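PDB 5LW6: Ddb_g0293866 from Dictyostelium discoideum, which contains an ADP-ribose-binding macrodomain, the part crystallised here, and probably acts as a DNA damage sensor that recognises poly-ADP-ribose. Local coordinates for residues Y42-L47 with H86-E91; K52-A57 with D92-K97; E75-A80 with Q111-H116; K188-S193 with L216-N221. One frame throughout, in Å; residues are numbered along the deposited sequence. Where two conformers were deposited one is given.

Contact 1 (Y42-L47 with H86-E91)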
loop_
_atom_site.group_PDB
_atom_site.type_symbol
_atom_site.label_atom_id
_atom_site.label_comp_id
_atom_site.label_asym_id
_atom_site.label_seq_id
_atom_site.Cartn_x
_atom_site.Cartn_y
_atom_site.Cartn_z
ATOM N N TYR A 42 5.498 -14.267 6.034
ATOM C CA TYR A 42 4.079 -14.392 6.128
ATOM C C TYR A 42 3.702 -15.368 7.218
ATOM O O TYR A 42 4.432 -16.300 7.508
ATOM C CB TYR A 42 3.477 -14.789 4.792
ATOM C CG TYR A 42 3.725 -13.827 3.664
ATOM C CD1 TYR A 42 4.022 -12.476 3.910
ATOM C CD2 TYR A 42 3.546 -14.225 2.338
ATOM C CE1 TYR A 42 4.210 -11.582 2.879
ATOM C CE2 TYR A 42 3.759 -13.334 1.276
ATOM C CZ TYR A 42 4.097 -12.017 1.557
ATOM O OH TYR A 42 4.288 -11.152 0.517
ATOM N N ARG A 43 2.533 -15.194 7.825
ATOM C CA ARG A 43 2.088 -16.015 8.989
ATOM C C ARG A 43 0.617 -16.387 8.831
ATOM O O ARG A 43 -0.189 -15.500 8.765
ATOM C CB ARG A 43 2.239 -15.202 10.291
ATOM C CG ARG A 43 3.694 -14.961 10.662
ATOM C CD ARG A 43 3.859 -14.510 12.113
ATOM N NE ARG A 43 5.283 -14.543 12.471
ATOM C CZ ARG A 43 5.819 -14.001 13.570
ATOM N NH1 ARG A 43 5.065 -13.338 14.454
ATOM N NH2 ARG A 43 7.142 -14.100 13.783
ATOM N N LYS A 44 0.349 -17.673 8.746
ATOM C CA LYS A 44 -1.026 -18.205 8.606
ATOM C C LYS A 44 -1.718 -18.072 9.952
ATOM O O LYS A 44 -1.119 -18.353 11.045
ATOM C CB LYS A 44 -1.085 -19.681 8.193
ATOM C CG LYS A 44 -0.442 -19.972 6.841
ATOM C CD LYS A 44 -0.851 -21.371 6.308
ATOM C CE LYS A 44 -0.114 -21.687 4.995
ATOM N NZ LYS A 44 1.257 -22.154 5.296
ATOM N N LYS A 45 -2.951 -17.623 9.869
ATOM C CA LYS A 45 -3.859 -17.493 11.029
ATOM C C LYS A 45 -5.231 -17.952 10.647
ATOM O O LYS A 45 -5.949 -17.245 9.908
ATOM C CB LYS A 45 -3.971 -16.051 11.508
ATOM C CG LYS A 45 -2.671 -15.426 11.884
ATOM C CD LYS A 45 -2.879 -13.951 12.251
ATOM C CE LYS A 45 -1.528 -13.282 12.523
ATOM N NZ LYS A 45 -1.703 -11.922 13.124
ATOM N N ARG A 46 -5.683 -19.064 11.205
ATOM C CA ARG A 46 -6.992 -19.567 10.776
ATOM C C ARG A 46 -8.095 -18.959 11.600
ATOM O O ARG A 46 -9.132 -18.570 11.082
ATOM C CB ARG A 46 -7.051 -21.095 10.811
ATOM C CG ARG A 46 -6.411 -21.728 9.570
ATOM C CD ARG A 46 -7.142 -21.445 8.227
ATOM N NE ARG A 46 -8.456 -22.101 8.098
ATOM C CZ ARG A 46 -8.663 -23.346 7.659
ATOM N NH1 ARG A 46 -7.630 -24.120 7.299
ATOM N NH2 ARG A 46 -9.903 -23.815 7.568
ATOM N N LEU A 47 -7.869 -18.854 12.900
ATOM C CA LEU A 47 -8.813 -18.202 13.811
ATOM C C LEU A 47 -8.216 -16.803 14.040
ATOM O O LEU A 47 -7.039 -16.657 14.272
ATOM C CB LEU A 47 -8.868 -18.970 15.133
ATOM C CG LEU A 47 -9.430 -20.413 15.026
ATOM C CD1 LEU A 47 -9.204 -21.119 16.344
ATOM C CD2 LEU A 47 -10.907 -20.337 14.698
ATOM N N HIS A 86 -2.261 -17.152 -2.126
ATOM C CA HIS A 86 -2.106 -18.617 -2.189
ATOM C C HIS A 86 -1.535 -19.132 -0.931
ATOM O O HIS A 86 -1.982 -20.163 -0.438
ATOM C CB HIS A 86 -1.189 -19.003 -3.359
ATOM C CG HIS A 86 -1.888 -18.924 -4.682
ATOM N ND1 HIS A 86 -1.230 -18.700 -5.877
ATOM C CD2 HIS A 86 -3.196 -19.001 -4.988
ATOM C CE1 HIS A 86 -2.108 -18.676 -6.866
ATOM N NE2 HIS A 86 -3.313 -18.825 -6.348
ATOM N N PHE A 87 -0.535 -18.466 -0.391
ATOM C CA PHE A 87 0.043 -18.855 0.862
ATOM C C PHE A 87 -1.049 -18.897 1.943
ATOM O O PHE A 87 -1.021 -19.782 2.852
ATOM C CB PHE A 87 1.125 -17.895 1.261
ATOM C CG PHE A 87 1.818 -18.210 2.524
ATOM C CD1 PHE A 87 2.907 -19.038 2.537
ATOM C CD2 PHE A 87 1.388 -17.630 3.752
ATOM C CE1 PHE A 87 3.536 -19.314 3.753
ATOM C CE2 PHE A 87 2.040 -17.905 4.950
ATOM C CZ PHE A 87 3.134 -18.725 4.932
ATOM N N HIS A 88 -1.945 -17.913 1.903
ATOM C CA HIS A 88 -3.021 -17.764 2.841
ATOM C C HIS A 88 -4.335 -18.304 2.347
ATOM O O HIS A 88 -5.397 -17.747 2.664
ATOM C CB HIS A 88 -3.183 -16.274 3.139
ATOM C CG HIS A 88 -2.075 -15.702 3.946
ATOM N ND1 HIS A 88 -1.812 -16.090 5.227
ATOM C CD2 HIS A 88 -1.212 -14.700 3.692
ATOM C CE1 HIS A 88 -0.837 -15.351 5.745
ATOM N NE2 HIS A 88 -0.430 -14.526 4.817
ATOM N N GLU A 89 -4.305 -19.379 1.548
ATOM C CA GLU A 89 -5.518 -20.041 1.114
ATOM C C GLU A 89 -6.407 -20.362 2.383
ATOM O O GLU A 89 -5.922 -20.778 3.415
ATOM C CB GLU A 89 -5.197 -21.343 0.353
ATOM C CG GLU A 89 -4.493 -22.387 1.216
ATOM C CD GLU A 89 -4.594 -23.858 0.677
ATOM O OE1 GLU A 89 -5.020 -24.064 -0.496
ATOM O OE2 GLU A 89 -4.217 -24.794 1.427
ATOM N N LYS A 90 -7.688 -20.162 2.287
ATOM C CA LYS A 90 -8.565 -20.532 3.416
ATOM C C LYS A 90 -8.583 -19.538 4.562
ATOM O O LYS A 90 -9.195 -19.833 5.555
ATOM C CB LYS A 90 -8.198 -21.880 4.051
ATOM C CG LYS A 90 -8.199 -23.061 3.087
ATOM C CD LYS A 90 -7.966 -24.410 3.774
ATOM C CE LYS A 90 -8.106 -25.485 2.707
ATOM N NZ LYS A 90 -7.885 -26.886 3.166
ATOM N N GLU A 91 -7.882 -18.411 4.474
ATOM C CA GLU A 91 -7.948 -17.393 5.521
ATOM C C GLU A 91 -8.900 -16.328 5.050
ATOM O O GLU A 91 -8.527 -15.419 4.317
ATOM C CB GLU A 91 -6.565 -16.852 5.802
ATOM C CG GLU A 91 -5.743 -17.878 6.570
ATOM C CD GLU A 91 -4.273 -17.569 6.664
ATOM O OE1 GLU A 91 -3.437 -18.266 6.032
ATOM O OE2 GLU A 91 -3.906 -16.654 7.422
#

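Contact 2 (K52-A57 with D92-K97)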
loop_
_atom_site.group_PDB
_atom_site.type_symbol
_atom_site.label_atom_id
_atom_site.label_comp_id
_atom_site.label_asym_id
_atom_site.label_seq_id
_atom_site.Cartn_x
_atom_site.Cartn_y
_atom_site.Cartn_z
ATOM N N LYS A 52 -9.000 -7.342 14.299
ATOM C CA LYS A 52 -7.698 -7.378 13.724
ATOM C C LYS A 52 -7.765 -7.912 12.284
ATOM O O LYS A 52 -6.799 -8.442 11.752
ATOM C CB LYS A 52 -6.761 -8.167 14.597
ATOM C CG LYS A 52 -6.534 -7.429 15.908
ATOM C CD LYS A 52 -5.755 -8.261 16.872
ATOM C CE LYS A 52 -5.326 -7.398 18.060
ATOM N NZ LYS A 52 -5.270 -8.194 19.339
ATOM N N GLU A 53 -8.930 -7.812 11.663
ATOM C CA GLU A 53 -9.131 -8.346 10.300
ATOM C C GLU A 53 -8.082 -7.741 9.312
ATOM O O GLU A 53 -7.780 -6.535 9.390
ATOM C CB GLU A 53 -10.525 -8.109 9.769
ATOM C CG GLU A 53 -10.738 -6.828 9.094
ATOM C CD GLU A 53 -12.034 -6.673 8.265
ATOM O OE1 GLU A 53 -12.882 -7.607 8.156
ATOM O OE2 GLU A 53 -12.157 -5.580 7.691
ATOM N N ARG A 54 -7.528 -8.606 8.457
ATOM C CA ARG A 54 -6.478 -8.208 7.509
ATOM C C ARG A 54 -7.117 -7.609 6.258
ATOM O O ARG A 54 -7.013 -8.163 5.145
ATOM C CB ARG A 54 -5.580 -9.353 7.234
ATOM C CG ARG A 54 -4.641 -9.662 8.375
ATOM C CD ARG A 54 -3.824 -10.946 8.152
ATOM N NE ARG A 54 -4.694 -12.067 8.153
ATOM C CZ ARG A 54 -4.297 -13.318 8.045
ATOM N NH1 ARG A 54 -3.003 -13.577 7.882
ATOM N NH2 ARG A 54 -5.191 -14.300 8.142
ATOM N N SER A 55 -7.754 -6.431 6.396
ATOM C CA SER A 55 -8.443 -5.799 5.262
ATOM C C SER A 55 -7.540 -4.590 4.909
ATOM O O SER A 55 -7.398 -3.697 5.732
ATOM C CB SER A 55 -9.845 -5.316 5.566
ATOM O OG SER A 55 -9.980 -4.679 6.807
ATOM N N LEU A 56 -6.938 -4.602 3.745
ATOM C CA LEU A 56 -5.946 -3.601 3.304
ATOM C C LEU A 56 -6.356 -2.944 2.021
ATOM O O LEU A 56 -6.557 -3.628 1.041
ATOM C CB LEU A 56 -4.590 -4.238 3.060
ATOM C CG LEU A 56 -3.502 -3.323 2.507
ATOM C CD1 LEU A 56 -3.076 -2.234 3.464
ATOM C CD2 LEU A 56 -2.365 -4.246 2.095
ATOM N N ALA A 57 -6.387 -1.598 2.032
ATOM C CA ALA A 57 -6.547 -0.790 0.864
ATOM C C ALA A 57 -5.199 -0.248 0.502
ATOM O O ALA A 57 -4.506 0.298 1.362
ATOM C CB ALA A 57 -7.490 0.364 1.140
ATOM N N ASP A 92 -10.148 -16.411 5.473
ATOM C CA ASP A 92 -11.175 -15.549 4.911
ATOM C C ASP A 92 -11.232 -14.171 5.539
ATOM O O ASP A 92 -12.016 -13.396 5.130
ATOM C CB ASP A 92 -12.539 -16.230 5.112
ATOM C CG ASP A 92 -12.589 -17.650 4.515
ATOM O OD1 ASP A 92 -11.828 -17.916 3.542
ATOM O OD2 ASP A 92 -13.421 -18.488 5.015
ATOM N N ASP A 93 -10.381 -13.834 6.531
ATOM C CA ASP A 93 -10.364 -12.476 7.051
ATOM C C ASP A 93 -9.675 -11.451 6.116
ATOM O O ASP A 93 -9.820 -10.242 6.294
ATOM C CB ASP A 93 -9.708 -12.367 8.438
ATOM C CG ASP A 93 -8.246 -12.636 8.405
ATOM O OD1 ASP A 93 -7.873 -13.775 8.060
ATOM O OD2 ASP A 93 -7.454 -11.702 8.757
ATOM N N ILE A 94 -8.870 -11.960 5.195
ATOM C CA ILE A 94 -8.056 -11.170 4.334
ATOM C C ILE A 94 -8.911 -10.594 3.242
ATOM O O ILE A 94 -9.727 -11.259 2.585
ATOM C CB ILE A 94 -6.960 -12.059 3.710
ATOM C CG1 ILE A 94 -5.955 -12.488 4.755
ATOM C CG2 ILE A 94 -6.272 -11.273 2.635
ATOM C CD1 ILE A 94 -5.031 -13.607 4.338
ATOM N N LYS A 95 -8.787 -9.290 3.055
ATOM C CA LYS A 95 -9.441 -8.578 1.987
ATOM C C LYS A 95 -8.434 -7.582 1.452
ATOM O O LYS A 95 -7.901 -6.755 2.222
ATOM C CB LYS A 95 -10.696 -7.881 2.521
ATOM C CG LYS A 95 -11.560 -7.374 1.463
ATOM C CD LYS A 95 -13.002 -7.145 1.998
ATOM C CE LYS A 95 -13.104 -6.705 3.473
ATOM N NZ LYS A 95 -13.586 -5.285 3.671
ATOM N N LEU A 96 -8.177 -7.662 0.154
ATOM C CA LEU A 96 -7.186 -6.778 -0.498
ATOM C C LEU A 96 -7.906 -5.932 -1.524
ATOM O O LEU A 96 -8.675 -6.480 -2.376
ATOM C CB LEU A 96 -6.067 -7.587 -1.169
ATOM C CG LEU A 96 -5.177 -8.466 -0.299
ATOM C CD1 LEU A 96 -4.100 -9.149 -1.122
ATOM C CD2 LEU A 96 -4.594 -7.698 0.843
ATOM N N LYS A 97 -7.770 -4.622 -1.422
ATOM C CA LYS A 97 -8.377 -3.697 -2.355
ATOM C C LYS A 97 -7.322 -2.828 -2.894
ATOM O O LYS A 97 -6.758 -1.989 -2.178
ATOM C CB LYS A 97 -9.484 -2.856 -1.708
ATOM C CG LYS A 97 -10.578 -3.768 -1.138
ATOM C CD LYS A 97 -11.871 -3.020 -0.844
ATOM C CE LYS A 97 -12.949 -3.980 -0.312
ATOM N NZ LYS A 97 -14.119 -3.163 0.098
HETATM O O HOH W 1 -6.572 -11.270 11.259
#

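Contact 3 (E75-A80 with Q111-H116)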
loop_
_atom_site.group_PDB
_atom_site.type_symbol
_atom_site.label_atom_id
_atom_site.label_comp_id
_atom_site.label_asym_id
_atom_site.label_seq_id
_atom_site.Cartn_x
_atom_site.Cartn_y
_atom_site.Cartn_z
ATOM N N GLU A 75 3.123 -7.043 -13.560
ATOM C CA GLU A 75 3.576 -8.416 -13.347
ATOM C C GLU A 75 4.007 -8.603 -11.878
ATOM O O GLU A 75 3.697 -9.630 -11.225
ATOM C CB GLU A 75 4.735 -8.725 -14.326
ATOM C CG GLU A 75 5.991 -9.351 -13.744
ATOM C CD GLU A 75 7.140 -9.171 -14.704
ATOM O OE1 GLU A 75 6.904 -9.316 -15.959
ATOM O OE2 GLU A 75 8.258 -8.884 -14.208
ATOM N N ILE A 76 4.741 -7.636 -11.352
ATOM C CA ILE A 76 5.247 -7.738 -9.984
ATOM C C ILE A 76 4.079 -7.711 -8.992
ATOM O O ILE A 76 4.004 -8.567 -8.140
ATOM C CB ILE A 76 6.240 -6.627 -9.684
ATOM C CG1 ILE A 76 7.539 -6.889 -10.399
ATOM C CG2 ILE A 76 6.515 -6.473 -8.179
ATOM C CD1 ILE A 76 8.374 -5.655 -10.535
ATOM N N SER A 77 3.166 -6.757 -9.142
ATOM C CA SER A 77 2.030 -6.600 -8.306
ATOM C C SER A 77 1.206 -7.903 -8.319
ATOM O O SER A 77 0.839 -8.463 -7.277
ATOM C CB SER A 77 1.117 -5.457 -8.919
ATOM O OG SER A 77 0.020 -5.293 -8.110
ATOM N N ALA A 78 0.843 -8.353 -9.514
ATOM C CA ALA A 78 -0.053 -9.528 -9.640
ATOM C C ALA A 78 0.596 -10.755 -9.026
ATOM O O ALA A 78 -0.042 -11.543 -8.330
ATOM C CB ALA A 78 -0.390 -9.845 -11.085
ATOM N N ASN A 79 1.878 -10.942 -9.335
ATOM C CA ASN A 79 2.568 -12.075 -8.821
ATOM C C ASN A 79 2.693 -12.028 -7.270
ATOM O O ASN A 79 2.537 -13.050 -6.599
ATOM C CB ASN A 79 3.930 -12.264 -9.540
ATOM C CG ASN A 79 3.788 -13.013 -10.911
ATOM O OD1 ASN A 79 4.680 -12.911 -11.766
ATOM N ND2 ASN A 79 2.687 -13.749 -11.132
ATOM N N ALA A 80 3.000 -10.866 -6.686
ATOM C CA ALA A 80 3.175 -10.733 -5.275
ATOM C C ALA A 80 1.820 -10.992 -4.574
ATOM O O ALA A 80 1.748 -11.636 -3.520
ATOM C CB ALA A 80 3.693 -9.358 -4.904
ATOM N N GLN A 111 -7.194 -7.609 -17.711
ATOM C CA GLN A 111 -6.829 -8.885 -18.397
ATOM C C GLN A 111 -5.432 -9.389 -18.014
ATOM O O GLN A 111 -5.212 -10.563 -17.894
ATOM C CB GLN A 111 -6.888 -8.720 -19.941
ATOM C CG GLN A 111 -8.291 -8.673 -20.485
ATOM C CD GLN A 111 -8.312 -8.474 -21.997
ATOM O OE1 GLN A 111 -7.315 -8.057 -22.620
ATOM N NE2 GLN A 111 -9.457 -8.802 -22.610
ATOM N N SER A 112 -4.488 -8.473 -17.794
ATOM C CA SER A 112 -3.133 -8.828 -17.453
ATOM C C SER A 112 -3.126 -9.448 -16.081
ATOM O O SER A 112 -2.451 -10.467 -15.860
ATOM C CB SER A 112 -2.211 -7.603 -17.411
ATOM O OG SER A 112 -0.873 -8.053 -17.355
ATOM N N PHE A 113 -3.848 -8.831 -15.131
ATOM C CA PHE A 113 -4.015 -9.455 -13.861
ATOM C C PHE A 113 -4.622 -10.836 -13.989
ATOM O O PHE A 113 -4.126 -11.795 -13.355
ATOM C CB PHE A 113 -4.798 -8.598 -12.813
ATOM C CG PHE A 113 -3.940 -7.566 -12.157
ATOM C CD1 PHE A 113 -3.727 -6.389 -12.760
ATOM C CD2 PHE A 113 -3.418 -7.749 -10.920
ATOM C CE1 PHE A 113 -2.933 -5.384 -12.178
ATOM C CE2 PHE A 113 -2.573 -6.805 -10.333
ATOM C CZ PHE A 113 -2.308 -5.619 -10.954
ATOM N N LYS A 114 -5.687 -10.957 -14.773
ATOM C CA LYS A 114 -6.331 -12.248 -14.951
ATOM C C LYS A 114 -5.378 -13.309 -15.453
ATOM O O LYS A 114 -5.399 -14.448 -14.969
ATOM C CB LYS A 114 -7.449 -12.171 -15.981
ATOM C CG LYS A 114 -8.736 -11.589 -15.513
ATOM C CD LYS A 114 -9.805 -11.659 -16.639
ATOM C CE LYS A 114 -11.135 -11.006 -16.221
ATOM N NZ LYS A 114 -12.139 -11.152 -17.302
ATOM N N LYS A 115 -4.475 -12.915 -16.325
ATOM C CA LYS A 115 -3.518 -13.820 -16.904
ATOM C C LYS A 115 -2.537 -14.315 -15.843
ATOM O O LYS A 115 -2.280 -15.513 -15.744
ATOM C CB LYS A 115 -2.804 -13.115 -18.053
ATOM C CG LYS A 115 -1.652 -13.854 -18.666
ATOM C CD LYS A 115 -0.775 -12.940 -19.570
ATOM C CE LYS A 115 0.162 -13.797 -20.461
ATOM N NZ LYS A 115 1.271 -13.137 -21.255
ATOM N N HIS A 116 -2.060 -13.416 -14.992
ATOM C CA HIS A 116 -1.181 -13.815 -13.889
ATOM C C HIS A 116 -1.833 -14.649 -12.830
ATOM O O HIS A 116 -1.169 -15.319 -12.104
ATOM C CB HIS A 116 -0.526 -12.547 -13.262
ATOM C CG HIS A 116 0.499 -11.951 -14.152
ATOM N ND1 HIS A 116 0.245 -10.922 -15.040
ATOM C CD2 HIS A 116 1.790 -12.302 -14.347
ATOM C CE1 HIS A 116 1.335 -10.676 -15.751
ATOM N NE2 HIS A 116 2.266 -11.511 -15.359
#

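Contact 4 (K188-S193 with L216-N221)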
loop_
_atom_site.group_PDB
_atom_site.type_symbol
_atom_site.label_atom_id
_atom_site.label_comp_id
_atom_site.label_asym_id
_atom_site.label_seq_id
_atom_site.Cartn_x
_atom_site.Cartn_y
_atom_site.Cartn_z
ATOM N N LYS A 188 10.680 -0.435 1.907
ATOM C CA LYS A 188 10.100 -0.731 3.173
ATOM C C LYS A 188 8.791 0.013 3.408
ATOM O O LYS A 188 8.520 0.988 2.723
ATOM C CB LYS A 188 11.075 -0.426 4.324
ATOM C CG LYS A 188 12.321 -1.306 4.273
ATOM C CD LYS A 188 12.091 -2.818 4.459
ATOM C CE LYS A 188 13.373 -3.702 4.427
ATOM N NZ LYS A 188 13.800 -3.994 3.010
ATOM N N VAL A 189 7.984 -0.496 4.318
ATOM C CA VAL A 189 6.779 0.217 4.778
ATOM C C VAL A 189 6.830 0.578 6.252
ATOM O O VAL A 189 7.578 -0.042 7.042
ATOM C CB VAL A 189 5.492 -0.554 4.411
ATOM C CG1 VAL A 189 5.548 -1.021 2.938
ATOM C CG2 VAL A 189 5.274 -1.714 5.336
ATOM N N TYR A 190 6.012 1.544 6.660
ATOM C CA TYR A 190 6.049 2.165 7.949
ATOM C C TYR A 190 4.618 2.300 8.474
ATOM O O TYR A 190 3.956 3.265 8.103
ATOM C CB TYR A 190 6.776 3.504 7.858
ATOM C CG TYR A 190 8.194 3.267 7.464
ATOM C CD1 TYR A 190 9.205 3.029 8.394
ATOM C CD2 TYR A 190 8.547 3.234 6.151
ATOM C CE1 TYR A 190 10.503 2.751 7.984
ATOM C CE2 TYR A 190 9.813 2.870 5.754
ATOM C CZ TYR A 190 10.802 2.688 6.671
ATOM O OH TYR A 190 12.069 2.346 6.208
ATOM N N PRO A 191 4.166 1.340 9.274
ATOM C CA PRO A 191 2.787 1.401 9.807
ATOM C C PRO A 191 2.693 2.349 10.993
ATOM O O PRO A 191 3.585 2.360 11.851
ATOM C CB PRO A 191 2.468 -0.017 10.192
ATOM C CG PRO A 191 3.737 -0.810 10.022
ATOM C CD PRO A 191 4.789 0.000 9.387
ATOM N N ILE A 192 1.611 3.107 11.057
ATOM C CA ILE A 192 1.329 3.975 12.159
ATOM C C ILE A 192 -0.099 3.701 12.585
ATOM O O ILE A 192 -1.006 3.905 11.825
ATOM C CB ILE A 192 1.473 5.449 11.742
ATOM C CG1 ILE A 192 2.927 5.750 11.358
ATOM C CG2 ILE A 192 1.064 6.459 12.825
ATOM C CD1 ILE A 192 2.999 6.246 9.986
ATOM N N SER A 193 -0.300 3.257 13.803
ATOM C CA SER A 193 -1.625 3.008 14.317
ATOM C C SER A 193 -2.360 4.324 14.637
ATOM O O SER A 193 -1.795 5.222 15.247
ATOM C CB SER A 193 -1.563 2.154 15.569
ATOM O OG SER A 193 -2.839 2.074 16.212
ATOM N N LEU A 216 2.785 3.880 5.443
ATOM C CA LEU A 216 3.462 4.667 4.472
ATOM C C LEU A 216 4.370 3.705 3.705
ATOM O O LEU A 216 5.138 3.001 4.298
ATOM C CB LEU A 216 4.344 5.684 5.239
ATOM C CG LEU A 216 3.589 6.653 6.155
ATOM C CD1 LEU A 216 4.559 7.700 6.651
ATOM C CD2 LEU A 216 2.510 7.426 5.468
ATOM N N VAL A 217 4.273 3.722 2.384
ATOM C CA VAL A 217 4.879 2.698 1.535
ATOM C C VAL A 217 5.946 3.392 0.695
ATOM O O VAL A 217 5.621 4.280 -0.049
ATOM C CB VAL A 217 3.774 2.152 0.580
ATOM C CG1 VAL A 217 4.376 1.209 -0.422
ATOM C CG2 VAL A 217 2.674 1.463 1.386
ATOM N N LEU A 218 7.201 2.997 0.792
ATOM C CA LEU A 218 8.266 3.677 0.083
ATOM C C LEU A 218 8.626 2.835 -1.182
ATOM O O LEU A 218 9.562 2.039 -1.205
ATOM C CB LEU A 218 9.464 3.900 1.022
ATOM C CG LEU A 218 9.360 5.191 1.817
ATOM C CD1 LEU A 218 8.218 5.183 2.786
ATOM C CD2 LEU A 218 10.657 5.400 2.557
ATOM N N GLY A 219 7.793 2.958 -2.207
ATOM C CA GLY A 219 8.012 2.262 -3.453
ATOM C C GLY A 219 9.112 3.009 -4.234
ATOM O O GLY A 219 9.544 4.095 -3.857
ATOM N N VAL A 220 9.460 2.441 -5.366
ATOM C CA VAL A 220 10.516 2.904 -6.213
ATOM C C VAL A 220 9.995 4.045 -7.089
ATOM O O VAL A 220 8.983 3.930 -7.742
ATOM C CB VAL A 220 11.025 1.742 -7.070
ATOM C CG1 VAL A 220 11.999 2.228 -8.111
ATOM C CG2 VAL A 220 11.630 0.662 -6.206
ATOM N N ASN A 221 10.689 5.179 -7.034
ATOM C CA ASN A 221 10.356 6.300 -7.900
ATOM C C ASN A 221 11.260 6.331 -9.115
ATOM O O ASN A 221 12.470 6.234 -9.031
ATOM C CB ASN A 221 10.580 7.628 -7.165
ATOM C CG ASN A 221 10.388 8.804 -8.076
ATOM O OD1 ASN A 221 9.389 8.862 -8.768
ATOM N ND2 ASN A 221 11.351 9.754 -8.085
#

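Contact 1 (Y42-L47 with H86-E91)
E91 reaches from the turn after helix 70-87 into the backbone of the 42-47 loop, where its OE2 accepts K45 N at 2.8 Å. The N-H points almost straight at the oxygen, 173°, but from well above the carboxylate plane. H88 holds the other oxygen: its ND1 donates to E91 OE1 at 2.8 Å, with the acceptor in the imidazole plane. R54 makes a salt bridge to OE2, so both oxygens are gripped and the carboxylate's rotation is fixed. The edge of the H88 ring also meets the loop, CE1 lying 3.1 Å from R43 O, while its NE2 bonds D253. Next to it Y42 turns an edge toward one face of the F87 ring, with CB of Y42 3.4 Å from CE2 of F87.

The solvent side, where K44, R46 and K90 are exposed, is looser. A bend at the end of the K44 chain (chi4 80°) swings NZ over the opposite face of F87, a cation-pi contact 4.2 Å from the centroid. R46 folds back to lay one guanidinium face on K90 CB.

H88 to E91 form a type II beta turn ending helix 70-87, beside the loop before strand 55-59, and Y42 packs on helix 237-253.

Contact 2 (K52-A57 with D92-K97)
R54 and D93 form the heart of this contact: R54 grips D93 side-on, guanidinium and carboxylate nearly coplanar. R54 NE donates to D93 OD2 at 2.8 Å and R54 NH2 to D93 OD1 at 2.7 Å; both oxygens accept through their syn lone pairs, close to the guanidinium plane. D93 turns its carboxylate between its own backbone N and carbonyl carbon (chi1 68°), where OD2 can also accept the backbone N of R54, on its anti side, at 3.1 Å. A water bridges the same OD2 to K52 O. I94 CG1 covers one face of the guanidinium, 3.6 Å from R54 NE. E91 and D253 make further salt bridges to R54, so three carboxylates gather round the buried guanidinium and probably balance its charge.

K95 works mainly through its backbone. Its N donates to R54 O at 3.0 Å, and its O receives L56 N at 2.8 Å. On the flank its CB packs 4.1 Å from S55 CB, and the chain bends so that NZ can bond G142 O.

K97 N to L56 O continues the pattern, and the strand segments run at 7° to each other. These neighbouring parallel strands are linked through helix 70-87, a beta-alpha-beta unit as expected in the central sheet of a macrodomain's alpha/beta/alpha sandwich.

Contact 3 (E75-A80 with Q111-H116)
E75 meets H116 with its backbone rather than its carboxylate: the CA lies over one face of the imidazole, a CH-pi contact 4.2 Å from the ring centroid, and CB adds to it near NE2. The ring is steadied from its own helix, since H116 ND1 donates to S112 O at 2.9 Å. That carbonyl also accepts H116 N, the two donors coming from opposite faces of its plane.

Further along, S77 sets its hydroxyl at the edge of the F113 ring, in the ring plane, with OG 3.7 Å from CZ. The same OG makes a weak hydrogen bond to Y245 OH. Beneath S77 and F113 lies M98 of strand 95-101, so helices 70-87 and 107-116 pack together against the sheet of this macrodomain. Their segments cross at -44°, with axes 9.3 Å apart.

A78 points toward the other helix at the nearest CA pair, A78 and F113. Its CB fits between two side chains, 3.5 Å from H116 CB and 3.7 Å from F113 CD2. N79, the most exposed of the touching residues, bends its amide toward the histidine: ND2 stands 3.6 Å from H116 CD2, and the amide plane is turned 82° from the imidazole.

Contact 4 (K188-S193 with L216-N221)
Y190 and L216 pair where the macrodomain sheet ends in its antiparallel outer strand, 189-193, set beside strand 213-217. They form the hydrogen-bonded pair: Y190 N donates to L216 O at 2.9 Å, and L216 N returns to Y190 O at 3.0 Å. V189 and V217 make the adjoining non-hydrogen-bonded pair. Beyond strand 213-217 the pairing runs one step further, with L218 N reaching K188 O at 3.1 Å.

The side chains divide between the two faces of the sheet. V189 and V217 lie side by side on the face toward helix 237-253, V189 CG1 standing 4.1 Å from V217 CG2. On the other face are Y190, I192 and L216, where I192 also packs on helix 169-179. The Y190 ring meets Y180 edge-to-face and its hydroxyl bonds K185 N. L218 crosses this tyrosine at about a right angle, with L218 CD1 3.9 Å from Y190 CD2. Further along the strand, I192 crosses L216 with its terminal methyl, and CD1 comes to 3.9 Å from L216 CG.

Contacts 1, 2 and 3 interlock along the chain, their segments alternating, and all involve the beta-alpha-beta unit of strand 55-59, helix 70-87 and strand 95-101. Contact 4 opens only after they have closed. Contacts 1 and 2, with centres 11 Å apart, touch directly: a salt bridge from R54 to E91 ties the turn after helix 70-87 to the residues leading into strand 55-59. Contact 3 uses the same helix as contact 1 but lies about 20 Å away, centre to centre. Contacts 2 and 4 sit on one six-stranded sheet, about 18 Å apart between centres, so together the four join early loop, flanking helices and both parallel and antiparallel parts of the macrodomain.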